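Local coordinates for protein oxalate--CoA ligase (Arabidopsis thaliana, PDB 5IE2) that belongs to the ANL superfamily of AMP-binding enzymes and is built from a large AMP-binding region and a smaller C-terminal domain, with ATP bound in the model, at residues Phe17-Leu23 against Thr32-Leu36; Val76-Arg80 against Leu157-Asp163; Leu185-Ser190 against Pro368-Lys372. All coordinates share one frame; numbering follows the deposited sequence.

Overall arrangement
From the N terminus, interaction 1 comes first: 17-23 meets 32-36 after only eight intervening residues, closing the hairpin of strands 21-25 and 29-32 at the start of helix 33-50. Interaction 2 spans 76 residues and joins the C-terminal end of helix 67-78 to the loop before strand 164-169. Interaction 3 opens after it and closes the longest loop, bringing helix 184-198 against the loop that follows strand 361-366. The three contacts run in series, none nested or crossed. Interactions 2 and 3 touch, through P161 and L185 and through I77 and L187, whereas interaction 1 lies apart, its centre about 21 Å from that of interaction 2.

Interaction 1. Residues Phe17-Leu23 against Thr32-Leu36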
loop_
_atom_site.group_PDB
_atom_site.type_symbol
_atom_site.label_atom_id
_atom_site.label_comp_id
_atom_site.label_asym_id
_atom_site.label_seq_id
_atom_site.Cartn_x
_atom_site.Cartn_y
_atom_site.Cartn_z
ATOM N N PHE A 17 24.007 -5.788 -11.209
ATOM C CA PHE A 17 23.495 -7.123 -10.860
ATOM C C PHE A 17 22.760 -7.779 -12.029
ATOM O O PHE A 17 21.630 -8.272 -11.881
ATOM C CB PHE A 17 22.531 -7.037 -9.669
ATOM C CG PHE A 17 23.167 -6.456 -8.428
ATOM C CD1 PHE A 17 24.191 -7.158 -7.785
ATOM C CD2 PHE A 17 22.703 -5.244 -7.885
ATOM C CE1 PHE A 17 24.820 -6.651 -6.631
ATOM C CE2 PHE A 17 23.316 -4.713 -6.710
ATOM C CZ PHE A 17 24.354 -5.454 -6.072
ATOM N N PRO A 18 23.420 -7.848 -13.195
ATOM C CA PRO A 18 22.628 -8.265 -14.363
ATOM C C PRO A 18 22.090 -9.683 -14.291
ATOM O O PRO A 18 21.014 -9.906 -14.857
ATOM C CB PRO A 18 23.649 -8.147 -15.559
ATOM C CG PRO A 18 25.044 -8.284 -14.881
ATOM C CD PRO A 18 24.825 -7.526 -13.530
ATOM N N ASP A 19 22.822 -10.605 -13.674
ATOM C CA ASP A 19 22.392 -12.010 -13.738
ATOM C C ASP A 19 21.711 -12.432 -12.399
ATOM O O ASP A 19 21.433 -13.613 -12.173
ATOM C CB ASP A 19 23.621 -12.916 -14.105
ATOM C CG ASP A 19 23.343 -13.940 -15.273
ATOM O OD1 ASP A 19 22.275 -13.901 -15.934
ATOM O OD2 ASP A 19 24.214 -14.832 -15.512
ATOM N N ARG A 20 21.426 -11.489 -11.499
ATOM C CA ARG A 20 20.652 -11.837 -10.299
ATOM C C ARG A 20 19.185 -11.887 -10.679
ATOM O O ARG A 20 18.737 -11.124 -11.556
ATOM C CB ARG A 20 20.866 -10.810 -9.185
ATOM C CG ARG A 20 22.334 -10.748 -8.730
ATOM C CD ARG A 20 22.394 -10.317 -7.289
ATOM N NE ARG A 20 21.518 -11.192 -6.515
ATOM C CZ ARG A 20 21.923 -12.113 -5.645
ATOM N NH1 ARG A 20 23.220 -12.243 -5.397
ATOM N NH2 ARG A 20 21.000 -12.878 -5.013
ATOM N N ARG A 21 18.417 -12.730 -9.986
ATOM C CA ARG A 21 16.993 -12.792 -10.235
ATOM C C ARG A 21 16.318 -11.454 -9.843
ATOM O O ARG A 21 16.633 -10.873 -8.786
ATOM C CB ARG A 21 16.379 -13.958 -9.436
ATOM C CG ARG A 21 14.906 -14.248 -9.781
ATOM C CD ARG A 21 14.500 -15.647 -9.256
ATOM N NE ARG A 21 14.569 -15.670 -7.810
ATOM C CZ ARG A 21 13.551 -15.305 -7.017
ATOM N NH1 ARG A 21 12.391 -14.871 -7.537
ATOM N NH2 ARG A 21 13.704 -15.387 -5.708
ATOM N N ALA A 22 15.384 -11.014 -10.700
ATOM C CA ALA A 22 14.587 -9.823 -10.452
ATOM C C ALA A 22 13.117 -10.165 -10.188
ATOM O O ALA A 22 12.535 -9.666 -9.235
ATOM C CB ALA A 22 14.692 -8.854 -11.652
ATOM N N LEU A 23 12.502 -10.965 -11.067
ATOM C CA LEU A 23 11.043 -11.119 -11.080
ATOM C C LEU A 23 10.672 -12.534 -11.515
ATOM O O LEU A 23 11.061 -12.979 -12.610
ATOM C CB LEU A 23 10.409 -10.091 -12.045
ATOM C CG LEU A 23 8.864 -10.062 -12.069
ATOM C CD1 LEU A 23 8.373 -9.563 -10.754
ATOM C CD2 LEU A 23 8.401 -9.045 -13.167
ATOM N N THR A 32 15.930 -12.341 -14.928
ATOM C CA THR A 32 17.031 -11.610 -14.281
ATOM C C THR A 32 16.869 -10.071 -14.415
ATOM O O THR A 32 16.043 -9.598 -15.176
ATOM C CB THR A 32 18.382 -11.959 -14.904
ATOM O OG1 THR A 32 18.349 -11.546 -16.276
ATOM C CG2 THR A 32 18.686 -13.459 -14.806
ATOM N N HIS A 33 17.678 -9.318 -13.684
ATOM C CA HIS A 33 17.639 -7.856 -13.812
ATOM C C HIS A 33 18.007 -7.412 -15.220
ATOM O O HIS A 33 17.383 -6.498 -15.735
ATOM C CB HIS A 33 18.564 -7.202 -12.752
ATOM C CG HIS A 33 17.906 -7.150 -11.397
ATOM N ND1 HIS A 33 17.020 -6.153 -11.059
ATOM C CD2 HIS A 33 17.930 -8.007 -10.343
ATOM C CE1 HIS A 33 16.535 -6.386 -9.852
ATOM N NE2 HIS A 33 17.093 -7.485 -9.381
ATOM N N ALA A 34 19.004 -8.027 -15.864
ATOM C CA ALA A 34 19.331 -7.576 -17.218
ATOM C C ALA A 34 18.219 -7.879 -18.215
ATOM O O ALA A 34 17.910 -7.079 -19.121
ATOM C CB ALA A 34 20.703 -8.195 -17.741
ATOM N N ARG A 35 17.620 -9.062 -18.069
ATOM C CA ARG A 35 16.565 -9.436 -18.979
ATOM C C ARG A 35 15.349 -8.496 -18.804
ATOM O O ARG A 35 14.718 -8.053 -19.772
ATOM C CB ARG A 35 16.172 -10.887 -18.708
ATOM C CG ARG A 35 14.908 -11.280 -19.400
ATOM C CD ARG A 35 15.006 -11.355 -20.959
ATOM N NE ARG A 35 13.774 -12.002 -21.463
ATOM C CZ ARG A 35 13.373 -11.983 -22.740
ATOM N NH1 ARG A 35 14.134 -11.372 -23.666
ATOM N NH2 ARG A 35 12.227 -12.580 -23.094
ATOM N N LEU A 36 15.010 -8.248 -17.552
ATOM C CA LEU A 36 13.837 -7.392 -17.267
ATOM C C LEU A 36 14.107 -5.987 -17.799
ATOM O O LEU A 36 13.245 -5.352 -18.434
ATOM C CB LEU A 36 13.580 -7.404 -15.759
ATOM C CG LEU A 36 12.529 -6.398 -15.264
ATOM C CD1 LEU A 36 11.210 -6.651 -15.967
ATOM C CD2 LEU A 36 12.400 -6.469 -13.698
HETATM O O HOH W 1 20.693 -12.235 -17.427
#
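The carbonyls of P18 and R20 receive the first amides of helix 33-50. A34 N binds P18 O at 2.9 Å, while H33 N reaches R20 O at 3.0 Å. Two amides at the helix start are thus satisfied by the type I turn from F17 to R20. T32 is the N-cap: chi1 of 63° sets OG1 between its backbone N and carbonyl carbon, where T32 OG1 accepts from R35 N at 3.1 Å. A water links the same OG1 to D19 OD1, donating to the carboxylate at 2.7 Å. P18 CB packs against A34 CB at 3.7 Å. The R21-T32 pair is antiparallel and non-hydrogen-bonded, and its side chains diverge.

On the inner side, A22 CB sits over the centre of the H33 imidazole, 3.4 Å from the ring centroid and 2° off the normal, a CH-pi contact. The ring's NE2 is hydrogen-bonded to A230 O. L36 CD2 adds an apolar contact with A22 CB at 3.9 Å. A22 and L23 both face L31 in a classic beta bulge within the hairpin of strands 21-25 and 29-32. Beyond it, strand 231-234 flanks strand 21-25, and helix 215-227 supplies L226 against A22, H33 and L36.

Interaction 2. Residues Val76-Arg80 against Leu157-Asp163; sequences VIRAR and LVNHPDD
R80 meets D163 side-on, with one nitrogen for each carboxylate oxygen: R80 NE to D163 OD2 and R80 NH2 to D163 OD1, both at 3.0 Å. Both oxygens lie near the guanidinium plane and are approached from their syn sides, so the salt bridge fixes the turn of the arginine head. The H160 ring stacks flat on one face of that guanidinium, the planes 7° apart and the centres separated by 4.0 Å, with NH2 over the middle of the ring. A bend at chi3 (62°) brings the R80 head to both partners.

The neighbouring cluster centres on N159. N159 ND2 donates to R78 O at 2.9 Å, and its OD1 accepts from R78 NH1, which also gives a nearly straight bond to L157 O at 3.0 Å; the R78 and N159 side chains cross at about a right angle. L157 CD1 rests against A79 CA at 3.7 Å.

In the second shell, H160 N donates to D163 OD2 from the face opposite R80 NE, so the type I turn H160-D163 helps place the carboxylate. R78 NE is held by a salt bridge to E41 of helix 33-50. R80, with positive phi, is the C-prime residue of a Schellman motif, in which R80 N binds I77 O at 3.0 Å and A81 N binds V76 O, terminating helix 67-78.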
loop_
_atom_site.group_PDB
_atom_site.type_symbol
_atom_site.label_atom_id
_atom_site.label_comp_id
_atom_site.label_asym_id
_atom_site.label_seq_id
_atom_site.Cartn_x
_atom_site.Cartn_y
_atom_site.Cartn_z
ATOM N N VAL A 76 6.148 2.291 -19.420
ATOM C CA VAL A 76 5.409 3.566 -19.495
ATOM C C VAL A 76 6.287 4.644 -18.860
ATOM O O VAL A 76 6.491 5.753 -19.458
ATOM C CB VAL A 76 4.021 3.485 -18.808
ATOM C CG1 VAL A 76 3.443 4.916 -18.553
ATOM C CG2 VAL A 76 3.055 2.632 -19.706
ATOM N N ILE A 77 6.760 4.370 -17.643
ATOM C CA ILE A 77 7.539 5.461 -17.012
ATOM C C ILE A 77 8.847 5.774 -17.717
ATOM O O ILE A 77 9.283 6.942 -17.849
ATOM C CB ILE A 77 7.762 5.056 -15.573
ATOM C CG1 ILE A 77 6.404 5.126 -14.883
ATOM C CG2 ILE A 77 8.759 5.855 -14.910
ATOM C CD1 ILE A 77 6.453 4.542 -13.530
ATOM N N ARG A 78 9.478 4.727 -18.229
ATOM C CA ARG A 78 10.712 4.892 -19.024
ATOM C C ARG A 78 10.500 5.763 -20.248
ATOM O O ARG A 78 11.386 6.564 -20.616
ATOM C CB ARG A 78 11.221 3.477 -19.450
ATOM C CG ARG A 78 12.477 3.534 -20.367
ATOM C CD ARG A 78 13.711 4.159 -19.625
ATOM N NE ARG A 78 14.850 4.036 -20.545
ATOM C CZ ARG A 78 15.541 5.048 -21.068
ATOM N NH1 ARG A 78 15.289 6.302 -20.722
ATOM N NH2 ARG A 78 16.507 4.784 -21.943
ATOM N N ALA A 79 9.313 5.656 -20.871
ATOM C CA ALA A 79 8.991 6.453 -22.058
ATOM C C ALA A 79 8.591 7.906 -21.698
ATOM O O ALA A 79 8.094 8.646 -22.550
ATOM C CB ALA A 79 7.875 5.768 -22.855
ATOM N N ARG A 80 8.817 8.284 -20.441
ATOM C CA ARG A 80 8.507 9.614 -19.872
ATOM C C ARG A 80 7.018 9.876 -19.774
ATOM O O ARG A 80 6.588 11.023 -19.705
ATOM C CB ARG A 80 9.174 10.784 -20.702
ATOM C CG ARG A 80 10.719 10.665 -20.786
ATOM C CD ARG A 80 11.319 11.965 -21.411
ATOM N NE ARG A 80 11.031 13.139 -20.569
ATOM C CZ ARG A 80 11.026 14.398 -20.995
ATOM N NH1 ARG A 80 11.271 14.660 -22.279
ATOM N NH2 ARG A 80 10.739 15.397 -20.150
ATOM N N LEU A 157 15.933 8.654 -24.903
ATOM C CA LEU A 157 15.093 9.222 -23.859
ATOM C C LEU A 157 15.834 9.545 -22.582
ATOM O O LEU A 157 16.533 8.681 -22.038
ATOM C CB LEU A 157 13.983 8.235 -23.515
ATOM C CG LEU A 157 12.951 8.069 -24.612
ATOM C CD1 LEU A 157 11.917 7.106 -24.143
ATOM C CD2 LEU A 157 12.355 9.409 -24.951
ATOM N N VAL A 158 15.626 10.750 -22.070
ATOM C CA VAL A 158 16.183 11.120 -20.775
ATOM C C VAL A 158 15.039 11.246 -19.755
ATOM O O VAL A 158 14.058 11.962 -20.014
ATOM C CB VAL A 158 16.939 12.468 -20.861
ATOM C CG1 VAL A 158 17.417 12.905 -19.500
ATOM C CG2 VAL A 158 18.134 12.317 -21.804
ATOM N N ASN A 159 15.135 10.540 -18.641
ATOM C CA ASN A 159 14.096 10.690 -17.621
ATOM C C ASN A 159 14.447 11.807 -16.647
ATOM O O ASN A 159 15.496 11.770 -16.026
ATOM C CB ASN A 159 13.885 9.363 -16.880
ATOM C CG ASN A 159 13.558 8.225 -17.853
ATOM O OD1 ASN A 159 14.391 7.330 -18.100
ATOM N ND2 ASN A 159 12.328 8.244 -18.392
ATOM N N HIS A 160 13.539 12.760 -16.499
ATOM C CA HIS A 160 13.721 13.912 -15.628
ATOM C C HIS A 160 13.097 13.639 -14.273
ATOM O O HIS A 160 12.016 13.115 -14.207
ATOM C CB HIS A 160 13.053 15.149 -16.210
ATOM C CG HIS A 160 13.548 15.507 -17.569
ATOM N ND1 HIS A 160 13.566 16.799 -18.014
ATOM C CD2 HIS A 160 14.008 14.748 -18.591
ATOM C CE1 HIS A 160 14.024 16.832 -19.256
ATOM N NE2 HIS A 160 14.276 15.600 -19.637
ATOM N N PRO A 161 13.756 14.058 -13.186
ATOM C CA PRO A 161 13.179 13.862 -11.848
ATOM C C PRO A 161 11.786 14.505 -11.768
ATOM O O PRO A 161 10.935 13.953 -11.102
ATOM C CB PRO A 161 14.162 14.587 -10.917
ATOM C CG PRO A 161 15.457 14.509 -11.629
ATOM C CD PRO A 161 15.108 14.633 -13.132
ATOM N N ASP A 162 11.524 15.599 -12.485
ATOM C CA ASP A 162 10.200 16.195 -12.310
ATOM C C ASP A 162 9.178 15.667 -13.300
ATOM O O ASP A 162 8.050 16.146 -13.316
ATOM C CB ASP A 162 10.275 17.722 -12.386
ATOM C CG ASP A 162 10.455 18.251 -13.799
ATOM O OD1 ASP A 162 9.827 19.301 -14.152
ATOM O OD2 ASP A 162 11.246 17.656 -14.561
ATOM N N ASP A 163 9.543 14.683 -14.125
ATOM C CA ASP A 163 8.548 14.024 -15.013
ATOM C C ASP A 163 7.466 13.330 -14.184
ATOM O O ASP A 163 7.788 12.658 -13.214
ATOM C CB ASP A 163 9.179 12.927 -15.897
ATOM C CG ASP A 163 9.975 13.470 -17.040
ATOM O OD1 ASP A 163 9.784 14.656 -17.374
ATOM O OD2 ASP A 163 10.771 12.689 -17.604
#

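Interaction 3. Residues Leu185-Ser190 against Pro368-Lys372; sequences LNLASS and PNVTK
N186, on helix 184-198, reaches across to the backbone of the loop 368-372, joining two parts of the AMP-binding region of an ANL-superfamily enzyme. The CA atoms of N186 and N369 are 4.1 Å apart. From CA, the N186 side chain leaves with CG anti to its own carbonyl carbon (chi1 -74°), which carries the amide along the loop. N186 CB passes N369 O at 4.0 Å, and N186 CG lies about equally far from the carbonyl oxygens of N369 and V370. At the tip the amide divides its work. N186 ND2 gives P368 O a hydrogen bond of 2.9 Å, with the acceptor in the amide plane although the nitrogen stands above the P368 carbonyl plane; a weaker, more bent bond from the same nitrogen goes to V370 O. On the other branch, N186 OD1 accepts from a water oxygen 2.6 Å away. That water in turn accepts from K372 N. One buried asparagine therefore serves three backbone positions of the loop, two directly, one of them weakly, and one through a water, and this amide is held at both its nitrogen and its oxygen.

One helical turn on, S189 and S190 pack against the start of the loop. N369 CB lies 3.4 Å from S190 OG; N369 ND2 is hydrogen-bonded to A317 O and Q343 OE1, while S190 OG is bonded to T318 O. T371 OG1 is bonded to P181 O, and the T371 side chain lies about 10 Å from the bound ATP. S189 OG donates back to L185 O at 2.9 Å, from the face of that carbonyl opposite S189 N, and the same hydroxyl oxygen, S189 OG, rests on the proline ring, 3.4 Å from P368 CB.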
loop_
_atom_site.group_PDB
_atom_site.type_symbol
_atom_site.label_atom_id
_atom_site.label_comp_id
_atom_site.label_asym_id
_atom_site.label_seq_id
_atom_site.Cartn_x
_atom_site.Cartn_y
_atom_site.Cartn_z
ATOM N N LEU A 185 10.947 11.604 -9.302
ATOM C CA LEU A 185 11.658 11.942 -8.076
ATOM C C LEU A 185 10.935 11.401 -6.852
ATOM O O LEU A 185 11.572 10.844 -5.939
ATOM C CB LEU A 185 11.857 13.461 -7.987
ATOM C CG LEU A 185 12.435 14.033 -6.660
ATOM C CD1 LEU A 185 13.806 13.452 -6.335
ATOM C CD2 LEU A 185 12.490 15.613 -6.708
ATOM N N ASN A 186 9.604 11.571 -6.801
ATOM C CA ASN A 186 8.835 10.992 -5.708
ATOM C C ASN A 186 9.173 9.479 -5.555
ATOM O O ASN A 186 9.467 8.967 -4.434
ATOM C CB ASN A 186 7.323 11.139 -5.966
ATOM C CG ASN A 186 6.772 12.564 -5.786
ATOM O OD1 ASN A 186 5.779 12.906 -6.431
ATOM N ND2 ASN A 186 7.389 13.402 -4.929
ATOM N N LEU A 187 9.116 8.758 -6.675
ATOM C CA LEU A 187 9.320 7.295 -6.651
ATOM C C LEU A 187 10.741 6.934 -6.204
ATOM O O LEU A 187 10.936 6.049 -5.371
ATOM C CB LEU A 187 9.053 6.686 -8.038
ATOM C CG LEU A 187 7.586 6.809 -8.539
ATOM C CD1 LEU A 187 7.501 6.167 -9.933
ATOM C CD2 LEU A 187 6.629 6.067 -7.678
ATOM N N ALA A 188 11.738 7.592 -6.805
ATOM C CA ALA A 188 13.134 7.345 -6.429
ATOM C C ALA A 188 13.392 7.611 -4.948
ATOM O O ALA A 188 14.034 6.834 -4.261
ATOM C CB ALA A 188 14.066 8.218 -7.278
ATOM N N SER A 189 12.848 8.711 -4.427
ATOM C CA SER A 189 12.972 9.021 -3.018
ATOM C C SER A 189 12.378 7.932 -2.146
ATOM O O SER A 189 13.009 7.514 -1.176
ATOM C CB SER A 189 12.276 10.383 -2.705
ATOM O OG SER A 189 12.917 11.395 -3.479
ATOM N N SER A 190 11.138 7.492 -2.451
ATOM C CA SER A 190 10.570 6.471 -1.564
ATOM C C SER A 190 11.289 5.128 -1.648
ATOM O O SER A 190 11.466 4.453 -0.624
ATOM C CB SER A 190 9.095 6.235 -1.869
ATOM O OG SER A 190 8.390 7.333 -1.312
ATOM N N PRO A 368 11.130 14.905 -0.347
ATOM C CA PRO A 368 11.048 14.765 -1.793
ATOM C C PRO A 368 10.154 13.597 -2.253
ATOM O O PRO A 368 9.909 13.473 -3.444
ATOM C CB PRO A 368 12.512 14.523 -2.222
ATOM C CG PRO A 368 13.176 13.907 -1.012
ATOM C CD PRO A 368 12.462 14.610 0.181
ATOM N N ASN A 369 9.657 12.794 -1.316
ATOM C CA ASN A 369 8.692 11.724 -1.629
ATOM C C ASN A 369 7.260 12.237 -1.703
ATOM O O ASN A 369 6.349 11.513 -2.095
ATOM C CB ASN A 369 8.786 10.630 -0.521
ATOM C CG ASN A 369 8.596 11.235 0.882
ATOM O OD1 ASN A 369 9.398 12.081 1.336
ATOM N ND2 ASN A 369 7.520 10.853 1.555
ATOM N N VAL A 370 7.043 13.476 -1.230
ATOM C CA VAL A 370 5.675 13.976 -1.098
ATOM C C VAL A 370 5.177 14.577 -2.409
ATOM O O VAL A 370 5.924 15.285 -3.107
ATOM C CB VAL A 370 5.604 15.027 0.044
ATOM C CG1 VAL A 370 4.188 15.535 0.251
ATOM C CG2 VAL A 370 6.180 14.395 1.350
ATOM N N THR A 371 3.929 14.289 -2.750
ATOM C CA THR A 371 3.330 14.883 -3.943
ATOM C C THR A 371 3.453 16.414 -3.927
ATOM O O THR A 371 3.432 17.041 -2.863
ATOM C CB THR A 371 1.847 14.483 -4.109
ATOM O OG1 THR A 371 1.346 14.998 -5.341
ATOM C CG2 THR A 371 0.950 14.990 -2.963
ATOM N N LYS A 372 3.581 17.003 -5.118
ATOM C CA LYS A 372 3.582 18.466 -5.211
ATOM C C LYS A 372 2.181 19.033 -5.003
ATOM O O LYS A 372 2.002 20.219 -4.697
ATOM C CB LYS A 372 4.093 18.901 -6.591
ATOM C CG LYS A 372 5.556 18.580 -6.775
ATOM C CD LYS A 372 6.346 19.369 -5.678
ATOM C CE LYS A 372 7.806 19.226 -5.901
ATOM N NZ LYS A 372 8.563 20.037 -4.944
HETATM O O HOH W 2 4.953 15.233 -7.068
#